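Local structure of galectin (Danio rerio, 6E20) at residues Pro23-Thr28 / Glu125-Gly130; Phe11-Thr16 / Gly113-Lys118; Asp74-Phe79 / Asp102-His107. The protein binds beta-galactoside glycans as a galectin-1-like lectin, probably including those of a viral envelope glycoprotein in zebrafish innate immunity. All coordinates share one frame; numbering follows the deposited sequence.

The three contacts lie in a galectin beta-sandwich of two antiparallel sheets. Contacts 1 and 2 each pair strands within one sheet, where the chain passes to the other; contact 3 spans the edges of the two sheets. Contacts 1 and 2 lie on opposite sides of the chain's centre, their centres about 25 Å apart; contact 3 is about 17 Å from contact 1 and about 22 Å from contact 2, centre to centre. Along the chain, contacts 1 and 2 interleave, both joining segments near its start to segments near its end, and contact 3 is nested inside the loop each of them closes. Strands 105-109, 116-124 and 126-133, which serve contacts 3, 2 and 1, follow one another.

Contact 1: Pro23-Thr28 / Glu125-Gly130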
loop_
_atom_site.group_PDB
_atom_site.type_symbol
_atom_site.label_atom_id
_atom_site.label_comp_id
_atom_site.label_asym_id
_atom_site.label_seq_id
_atom_site.Cartn_x
_atom_site.Cartn_y
_atom_site.Cartn_z
ATOM N N PRO B 23 11.526 -0.843 11.503
ATOM C CA PRO B 23 10.996 -1.102 12.830
ATOM C C PRO B 23 11.152 0.213 13.606
ATOM O O PRO B 23 12.138 0.876 13.403
ATOM C CB PRO B 23 11.847 -2.250 13.389
ATOM C CG PRO B 23 12.609 -2.796 12.197
ATOM C CD PRO B 23 12.707 -1.664 11.200
ATOM N N LYS B 24 10.168 0.560 14.427
ATOM C CA LYS B 24 10.261 1.732 15.337
ATOM C C LYS B 24 11.517 1.590 16.189
ATOM O O LYS B 24 11.953 0.478 16.485
ATOM C CB LYS B 24 9.046 1.863 16.254
ATOM C CG LYS B 24 7.697 1.916 15.566
ATOM C CD LYS B 24 7.415 3.189 14.847
ATOM C CE LYS B 24 6.032 3.234 14.226
ATOM N NZ LYS B 24 4.969 3.433 15.238
ATOM N N PRO B 25 12.135 2.709 16.624
ATOM C CA PRO B 25 13.352 2.633 17.435
ATOM C C PRO B 25 13.204 1.765 18.693
ATOM O O PRO B 25 14.168 1.205 19.120
ATOM C CB PRO B 25 13.649 4.099 17.813
ATOM C CG PRO B 25 12.951 4.914 16.741
ATOM C CD PRO B 25 11.747 4.093 16.310
ATOM N N ASP B 26 11.994 1.692 19.256
ATOM C CA ASP B 26 11.703 0.962 20.512
ATOM C C ASP B 26 10.902 -0.300 20.201
ATOM O O ASP B 26 10.305 -0.862 21.134
ATOM C CB ASP B 26 10.944 1.861 21.503
ATOM C CG ASP B 26 9.518 2.213 21.092
ATOM O OD1 ASP B 26 9.173 2.097 19.886
ATOM O OD2 ASP B 26 8.773 2.606 21.984
ATOM N N SER B 27 10.941 -0.788 18.964
ATOM C CA SER B 27 10.171 -1.993 18.556
ATOM C C SER B 27 10.534 -3.214 19.414
ATOM O O SER B 27 11.729 -3.487 19.608
ATOM C CB SER B 27 10.347 -2.264 17.084
ATOM O OG SER B 27 9.534 -3.354 16.668
ATOM N N THR B 28 9.526 -3.923 19.936
ATOM C CA THR B 28 9.695 -5.234 20.604
ATOM C C THR B 28 9.417 -6.312 19.565
ATOM O O THR B 28 9.942 -7.412 19.689
ATOM C CB THR B 28 8.788 -5.398 21.838
ATOM O OG1 THR B 28 7.424 -5.475 21.411
ATOM C CG2 THR B 28 8.961 -4.276 22.835
ATOM N N GLU B 125 5.138 -2.338 16.226
ATOM C CA GLU B 125 6.052 -1.176 16.257
ATOM C C GLU B 125 6.903 -1.185 14.981
ATOM O O GLU B 125 8.124 -1.440 15.049
ATOM C CB GLU B 125 6.810 -1.244 17.583
ATOM C CG GLU B 125 5.885 -1.225 18.810
ATOM C CD GLU B 125 6.307 -2.048 20.032
ATOM O OE1 GLU B 125 6.824 -3.188 19.875
ATOM O OE2 GLU B 125 6.110 -1.545 21.171
ATOM N N VAL B 126 6.276 -0.851 13.850
ATOM C CA VAL B 126 6.931 -0.748 12.512
ATOM C C VAL B 126 6.249 0.349 11.709
ATOM O O VAL B 126 5.044 0.504 11.848
ATOM C CB VAL B 126 6.876 -2.091 11.772
ATOM C CG1 VAL B 126 5.456 -2.492 11.426
ATOM C CG2 VAL B 126 7.769 -2.112 10.546
ATOM N N ARG B 127 7.004 1.064 10.878
ATOM C CA ARG B 127 6.434 2.005 9.883
ATOM C C ARG B 127 6.573 1.355 8.509
ATOM O O ARG B 127 7.673 0.862 8.172
ATOM C CB ARG B 127 7.028 3.415 9.989
ATOM C CG ARG B 127 8.546 3.518 10.027
ATOM C CD ARG B 127 8.946 4.947 10.388
ATOM N NE ARG B 127 10.365 5.147 10.674
ATOM C CZ ARG B 127 11.015 4.663 11.740
ATOM N NH1 ARG B 127 10.390 3.915 12.632
ATOM N NH2 ARG B 127 12.303 4.911 11.907
ATOM N N ILE B 128 5.471 1.318 7.773
ATOM C CA ILE B 128 5.437 0.742 6.404
ATOM C C ILE B 128 5.572 1.887 5.407
ATOM O O ILE B 128 4.695 2.765 5.372
ATOM C CB ILE B 128 4.162 -0.099 6.202
ATOM C CG1 ILE B 128 4.065 -1.215 7.246
ATOM C CG2 ILE B 128 4.124 -0.628 4.777
ATOM C CD1 ILE B 128 5.227 -2.192 7.216
ATOM N N GLN B 129 6.651 1.863 4.634
ATOM C CA GLN B 129 7.015 2.908 3.657
ATOM C C GLN B 129 6.684 2.440 2.239
ATOM O O GLN B 129 6.613 3.322 1.366
ATOM C CB GLN B 129 8.508 3.219 3.753
ATOM C CG GLN B 129 8.951 3.625 5.154
ATOM C CD GLN B 129 10.422 3.979 5.187
ATOM O OE1 GLN B 129 11.276 3.282 4.620
ATOM N NE2 GLN B 129 10.729 5.074 5.864
ATOM N N GLY B 130 6.572 1.123 1.997
ATOM C CA GLY B 130 6.327 0.607 0.638
ATOM C C GLY B 130 5.621 -0.727 0.631
ATOM O O GLY B 130 6.015 -1.620 1.398
#
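Pro23 and Val126 form an antiparallel non-hydrogen-bonded pair, CA to CA 4.1 Å, after which the first segment leaves its strand through a type I turn from Lys24 to Ser27, while Glu125 leads into the strand 126-133. The carbonyl of Glu125 is gripped twice. Lys24 N donates to Glu125 O over 2.9 Å from above the carbonyl plane, 51° out of it, and Ser27 OG donates to the same oxygen, also over 2.9 Å, from the opposite face. The Ser27 hydroxyl gets there because OG stands anti to the backbone N (chi1 -176°). Just past the turn the Glu125 side chain, bent at chi2, reaches over to Thr28: OE1 takes the backbone N-H of Thr28 at 2.8 Å from above the carboxylate plane, and Thr28 OG1 lies equally close to that oxygen. The Lys24 side chain folds back over the other backbone, its CG 3.3 Å from Glu125 C and its CE against the carbonyl of Val126. Arg127 crosses it at a slant, extended from CG to NE; the turn at chi4 (-68°) then sets the guanidinium, whose edge meets Lys24 CA, 3.5 Å from NH1. That group is held by a salt bridge from NH2 to Asp82, which also pairs through its backbone with Pro23. On the inner side, Pro23 and Val126 share a face and pack on Phe30 and Phe85, with CG2 of Val126 4.1 Å from Pro23 N. Farther on, Gln129 and Gly130 form a classic bulge against Thr20, and Gly130 pairs with a strand of the second subunit. The arrangement belongs to the galectin beta-sandwich, at the end where strands 16-23 and 126-133 of one sheet connect to strands 30-34 and 116-124 of the other.

Contact 2: Phe11-Thr16 / Gly113-Lys118; sequences FKVGQT and GSEKYK
Lys12 and Lys116 lie side by side and point the same way on one face of the sheet, while Phe11 and Tyr117 go to the other. The lysine pair touches through its aliphatic stems, CG to CG 3.9 Å; the ammonium groups stay 6.8 Å apart, NZ to NZ, so two like charges share this outer face without contact. Lys116 CG is anti to its backbone N (chi1 -169°), whereas Lys12 CG is anti to its carbonyl carbon, yet the two chains run together. Phe11 and Tyr117 meet less through their rings than through the main chain, where each N donates to the other's O at 3.0 Å. Their rings part: Phe11 goes to Ile89, Phe91 and Ile133 of the facing sheet, and Tyr117 meets His36 and bonds through OH to Asn110. Beyond the strand pair, Val13 and Glu115 cross obliquely, CG2 of Val13 being 3.8 Å from CG of Glu115. Glu115 O accepts from Val13 N at 2.9 Å and also meets Lys12 CA in a CA-H...O contact of 3.2 Å. Gln15 OE1 takes the N-H of Lys12 at 2.8 Å, bracing the end of the strand. This is an antiparallel pairing of strands 9-12 and 116-124, at whose end a type II turn from Lys12 to Gln15 takes the chain out of this sheet to strand 16-23 of the other in the galectin sandwich.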
loop_
_atom_site.group_PDB
_atom_site.type_symbol
_atom_site.label_atom_id
_atom_site.label_comp_id
_atom_site.label_asym_id
_atom_site.label_seq_id
_atom_site.Cartn_x
_atom_site.Cartn_y
_atom_site.Cartn_z
ATOM N N PHE B 11 -3.196 -9.841 -3.992
ATOM C CA PHE B 11 -1.922 -10.599 -4.021
ATOM C C PHE B 11 -2.244 -12.037 -4.435
ATOM O O PHE B 11 -2.883 -12.777 -3.648
ATOM C CB PHE B 11 -1.267 -10.534 -2.641
ATOM C CG PHE B 11 0.063 -11.226 -2.506
ATOM C CD1 PHE B 11 0.985 -11.232 -3.542
ATOM C CD2 PHE B 11 0.409 -11.825 -1.298
ATOM C CE1 PHE B 11 2.216 -11.852 -3.387
ATOM C CE2 PHE B 11 1.636 -12.447 -1.143
ATOM C CZ PHE B 11 2.539 -12.444 -2.186
ATOM N N LYS B 12 -1.834 -12.394 -5.649
ATOM C CA LYS B 12 -2.206 -13.678 -6.299
ATOM C C LYS B 12 -0.979 -14.582 -6.397
ATOM O O LYS B 12 0.161 -14.077 -6.402
ATOM C CB LYS B 12 -2.785 -13.423 -7.691
ATOM C CG LYS B 12 -3.877 -12.355 -7.770
ATOM C CD LYS B 12 -4.301 -11.987 -9.194
ATOM C CE LYS B 12 -4.531 -13.188 -10.098
ATOM N NZ LYS B 12 -4.795 -12.798 -11.508
ATOM N N VAL B 13 -1.226 -15.885 -6.532
ATOM C CA VAL B 13 -0.183 -16.903 -6.834
ATOM C C VAL B 13 0.610 -16.438 -8.055
ATOM O O VAL B 13 -0.037 -16.183 -9.082
ATOM C CB VAL B 13 -0.835 -18.285 -7.035
ATOM C CG1 VAL B 13 -0.019 -19.202 -7.942
ATOM C CG2 VAL B 13 -1.086 -18.917 -5.680
ATOM N N GLY B 14 1.922 -16.241 -7.903
ATOM C CA GLY B 14 2.860 -15.928 -8.994
ATOM C C GLY B 14 3.446 -14.533 -8.895
ATOM O O GLY B 14 4.410 -14.244 -9.618
ATOM N N GLN B 15 2.869 -13.656 -8.086
ATOM C CA GLN B 15 3.379 -12.268 -7.955
ATOM C C GLN B 15 4.379 -12.232 -6.796
ATOM O O GLN B 15 4.343 -13.128 -5.951
ATOM C CB GLN B 15 2.231 -11.292 -7.691
ATOM C CG GLN B 15 1.072 -11.413 -8.668
ATOM C CD GLN B 15 -0.022 -10.421 -8.365
ATOM O OE1 GLN B 15 -0.726 -10.540 -7.372
ATOM N NE2 GLN B 15 -0.188 -9.453 -9.240
ATOM N N THR B 16 5.257 -11.235 -6.765
ATOM C CA THR B 16 6.079 -10.951 -5.565
ATOM C C THR B 16 5.453 -9.750 -4.863
ATOM O O THR B 16 5.064 -8.774 -5.544
ATOM C CB THR B 16 7.557 -10.729 -5.899
ATOM O OG1 THR B 16 7.876 -11.535 -7.035
ATOM C CG2 THR B 16 8.470 -11.099 -4.749
ATOM N N GLY B 113 -4.897 -22.230 1.663
ATOM C CA GLY B 113 -4.996 -22.865 0.334
ATOM C C GLY B 113 -5.427 -21.922 -0.777
ATOM O O GLY B 113 -5.392 -22.370 -1.946
ATOM N N SER B 114 -5.824 -20.676 -0.479
ATOM C CA SER B 114 -6.378 -19.765 -1.518
ATOM C C SER B 114 -5.240 -19.318 -2.442
ATOM O O SER B 114 -4.059 -19.405 -2.033
ATOM C CB SER B 114 -7.145 -18.608 -0.948
ATOM O OG SER B 114 -7.997 -19.031 0.106
ATOM N N GLU B 115 -5.595 -18.927 -3.672
ATOM C CA GLU B 115 -4.676 -18.392 -4.709
ATOM C C GLU B 115 -4.747 -16.860 -4.760
ATOM O O GLU B 115 -3.973 -16.281 -5.537
ATOM C CB GLU B 115 -5.023 -18.996 -6.073
ATOM C CG GLU B 115 -4.573 -20.447 -6.190
ATOM C CD GLU B 115 -5.140 -21.205 -7.375
ATOM O OE1 GLU B 115 -4.716 -20.908 -8.501
ATOM O OE2 GLU B 115 -6.020 -22.072 -7.159
ATOM N N LYS B 116 -5.609 -16.226 -3.958
ATOM C CA LYS B 116 -5.726 -14.745 -3.924
ATOM C C LYS B 116 -6.101 -14.268 -2.523
ATOM O O LYS B 116 -7.055 -14.792 -1.969
ATOM C CB LYS B 116 -6.779 -14.292 -4.936
ATOM C CG LYS B 116 -6.820 -12.795 -5.211
ATOM C CD LYS B 116 -7.745 -12.437 -6.361
ATOM C CE LYS B 116 -9.210 -12.670 -6.041
ATOM N NZ LYS B 116 -10.041 -12.611 -7.264
ATOM N N TYR B 117 -5.390 -13.249 -2.029
ATOM C CA TYR B 117 -5.593 -12.601 -0.707
ATOM C C TYR B 117 -5.724 -11.083 -0.902
ATOM O O TYR B 117 -4.858 -10.488 -1.539
ATOM C CB TYR B 117 -4.430 -12.994 0.209
ATOM C CG TYR B 117 -4.414 -14.466 0.537
ATOM C CD1 TYR B 117 -5.473 -15.025 1.225
ATOM C CD2 TYR B 117 -3.376 -15.298 0.144
ATOM C CE1 TYR B 117 -5.498 -16.366 1.547
ATOM C CE2 TYR B 117 -3.378 -16.651 0.468
ATOM C CZ TYR B 117 -4.451 -17.187 1.164
ATOM O OH TYR B 117 -4.526 -18.517 1.476
ATOM N N LYS B 118 -6.796 -10.487 -0.372
ATOM C CA LYS B 118 -7.149 -9.055 -0.570
ATOM C C LYS B 118 -7.150 -8.311 0.781
ATOM O O LYS B 118 -7.567 -7.117 0.809
ATOM C CB LYS B 118 -8.477 -8.985 -1.325
ATOM C CG LYS B 118 -8.374 -9.502 -2.757
ATOM C CD LYS B 118 -9.700 -9.743 -3.456
ATOM C CE LYS B 118 -10.706 -8.634 -3.262
ATOM N NZ LYS B 118 -11.895 -8.838 -4.126
#

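Contact 3: Asp74-Phe79 / Asp102-His107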
loop_
_atom_site.group_PDB
_atom_site.type_symbol
_atom_site.label_atom_id
_atom_site.label_comp_id
_atom_site.label_asym_id
_atom_site.label_seq_id
_atom_site.Cartn_x
_atom_site.Cartn_y
_atom_site.Cartn_z
ATOM N N ASP B 74 12.049 -19.228 13.178
ATOM C CA ASP B 74 13.360 -19.045 12.523
ATOM C C ASP B 74 14.229 -18.134 13.388
ATOM O O ASP B 74 13.757 -17.077 13.794
ATOM C CB ASP B 74 13.218 -18.505 11.106
ATOM C CG ASP B 74 14.479 -18.808 10.327
ATOM O OD1 ASP B 74 15.541 -18.859 10.969
ATOM O OD2 ASP B 74 14.382 -19.030 9.124
ATOM N N ASP B 75 15.473 -18.563 13.595
ATOM C CA ASP B 75 16.528 -17.889 14.378
ATOM C C ASP B 75 17.225 -16.854 13.479
ATOM O O ASP B 75 17.929 -15.979 13.994
ATOM C CB ASP B 75 17.448 -18.966 14.962
ATOM C CG ASP B 75 18.336 -18.502 16.102
ATOM O OD1 ASP B 75 17.789 -18.117 17.157
ATOM O OD2 ASP B 75 19.578 -18.530 15.927
ATOM N N ASN B 76 17.034 -16.930 12.168
ATOM C CA ASN B 76 17.575 -15.930 11.211
ATOM C C ASN B 76 16.839 -14.596 11.409
ATOM O O ASN B 76 15.625 -14.577 11.260
ATOM C CB ASN B 76 17.442 -16.466 9.790
ATOM C CG ASN B 76 17.963 -15.505 8.751
ATOM O OD1 ASN B 76 18.724 -14.590 9.065
ATOM N ND2 ASN B 76 17.562 -15.718 7.509
ATOM N N PHE B 77 17.536 -13.532 11.796
ATOM C CA PHE B 77 16.917 -12.262 12.258
ATOM C C PHE B 77 17.717 -11.062 11.776
ATOM O O PHE B 77 18.390 -10.417 12.571
ATOM C CB PHE B 77 16.800 -12.209 13.781
ATOM C CG PHE B 77 15.762 -11.243 14.293
ATOM C CD1 PHE B 77 14.410 -11.581 14.299
ATOM C CD2 PHE B 77 16.136 -10.019 14.839
ATOM C CE1 PHE B 77 13.462 -10.690 14.789
ATOM C CE2 PHE B 77 15.183 -9.132 15.317
ATOM C CZ PHE B 77 13.849 -9.471 15.302
ATOM N N PRO B 78 17.617 -10.684 10.486
ATOM C CA PRO B 78 18.346 -9.531 9.969
ATOM C C PRO B 78 17.470 -8.276 10.035
ATOM O O PRO B 78 17.348 -7.607 9.024
ATOM C CB PRO B 78 18.613 -9.965 8.519
ATOM C CG PRO B 78 17.326 -10.690 8.153
ATOM C CD PRO B 78 16.851 -11.362 9.429
ATOM N N PHE B 79 16.815 -8.035 11.172
ATOM C CA PHE B 79 16.094 -6.770 11.444
ATOM C C PHE B 79 16.808 -6.030 12.557
ATOM O O PHE B 79 17.349 -6.674 13.472
ATOM C CB PHE B 79 14.633 -7.001 11.828
ATOM C CG PHE B 79 13.904 -7.795 10.779
ATOM C CD1 PHE B 79 13.485 -7.186 9.605
ATOM C CD2 PHE B 79 13.660 -9.151 10.953
ATOM C CE1 PHE B 79 12.820 -7.911 8.627
ATOM C CE2 PHE B 79 13.003 -9.876 9.968
ATOM C CZ PHE B 79 12.596 -9.253 8.807
ATOM N N ASP B 102 18.771 -10.086 4.096
ATOM C CA ASP B 102 20.106 -10.701 3.898
ATOM C C ASP B 102 20.024 -11.845 2.873
ATOM O O ASP B 102 20.923 -12.687 2.886
ATOM C CB ASP B 102 20.677 -11.165 5.241
ATOM C CG ASP B 102 19.893 -12.308 5.861
ATOM O OD1 ASP B 102 18.901 -12.725 5.234
ATOM O OD2 ASP B 102 20.253 -12.742 6.983
ATOM N N GLY B 103 18.983 -11.906 2.040
ATOM C CA GLY B 103 18.870 -12.900 0.950
ATOM C C GLY B 103 18.455 -14.283 1.448
ATOM O O GLY B 103 18.151 -15.149 0.608
ATOM N N SER B 104 18.403 -14.501 2.763
ATOM C CA SER B 104 17.947 -15.779 3.366
ATOM C C SER B 104 16.435 -15.932 3.155
ATOM O O SER B 104 15.785 -14.932 2.790
ATOM C CB SER B 104 18.304 -15.838 4.805
ATOM O OG SER B 104 17.676 -14.772 5.493
ATOM N N GLU B 105 15.901 -17.139 3.350
ATOM C CA GLU B 105 14.493 -17.486 2.994
ATOM C C GLU B 105 13.783 -18.181 4.150
ATOM O O GLU B 105 14.456 -18.912 4.905
ATOM C CB GLU B 105 14.417 -18.452 1.812
ATOM C CG GLU B 105 14.815 -17.821 0.509
ATOM C CD GLU B 105 14.852 -18.791 -0.654
ATOM O OE1 GLU B 105 14.577 -20.005 -0.450
ATOM O OE2 GLU B 105 15.112 -18.322 -1.754
ATOM N N ILE B 106 12.462 -18.013 4.212
ATOM C CA ILE B 106 11.538 -18.732 5.130
ATOM C C ILE B 106 10.494 -19.402 4.245
ATOM O O ILE B 106 9.950 -18.707 3.363
ATOM C CB ILE B 106 10.851 -17.775 6.126
ATOM C CG1 ILE B 106 11.859 -16.992 6.958
ATOM C CG2 ILE B 106 9.861 -18.528 7.010
ATOM C CD1 ILE B 106 11.241 -15.896 7.808
ATOM N N HIS B 107 10.212 -20.680 4.489
ATOM C CA HIS B 107 9.155 -21.456 3.799
ATOM C C HIS B 107 8.051 -21.636 4.823
ATOM O O HIS B 107 8.356 -22.149 5.883
ATOM C CB HIS B 107 9.697 -22.805 3.307
ATOM C CG HIS B 107 10.716 -22.683 2.225
ATOM N ND1 HIS B 107 11.990 -22.179 2.450
ATOM C CD2 HIS B 107 10.653 -22.977 0.907
ATOM C CE1 HIS B 107 12.663 -22.161 1.312
ATOM N NE2 HIS B 107 11.859 -22.643 0.342
HETATM O O HOH W 1 15.701 -17.852 7.342
#
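Pro78 and Asp102 make the close end of this contact: the proline ring crosses the carboxylate side chain at about a right angle, with CB 3.6 Å from Asp102 OD2. The amide of Asn76 comes in beside it, tip to tip with that carboxylate and nearly coplanar with it, the planes 21° apart. Asn76 also crowds Ser104, but the modelled separation there is too short and the amide is probably turned over in the model, so details at this spot are doubtful. Behind this part Phe77 and Phe79 run into the core against Phe49 and Phe85. The other end is looser. Asp74 OD2 passes Ile106 CG1 at 3.9 Å, and a water bridges the wider gap, donating to Asp74 OD2 at 2.5 Å and to Glu105 O at 2.9 Å. Asp74 and Asp102 each close an Asx turn: Asp74 OD1 takes the N-H of Asn76 at 2.7 Å, and Asp102 OD1 that of Ser104 at 3.1 Å. The chemistry implies a polar, partly hydrated seam between the loop that follows edge strand 72-74 and the turn that leads into edge strand 105-109, in which one carboxylate oxygen fixes its own turn and the other faces across.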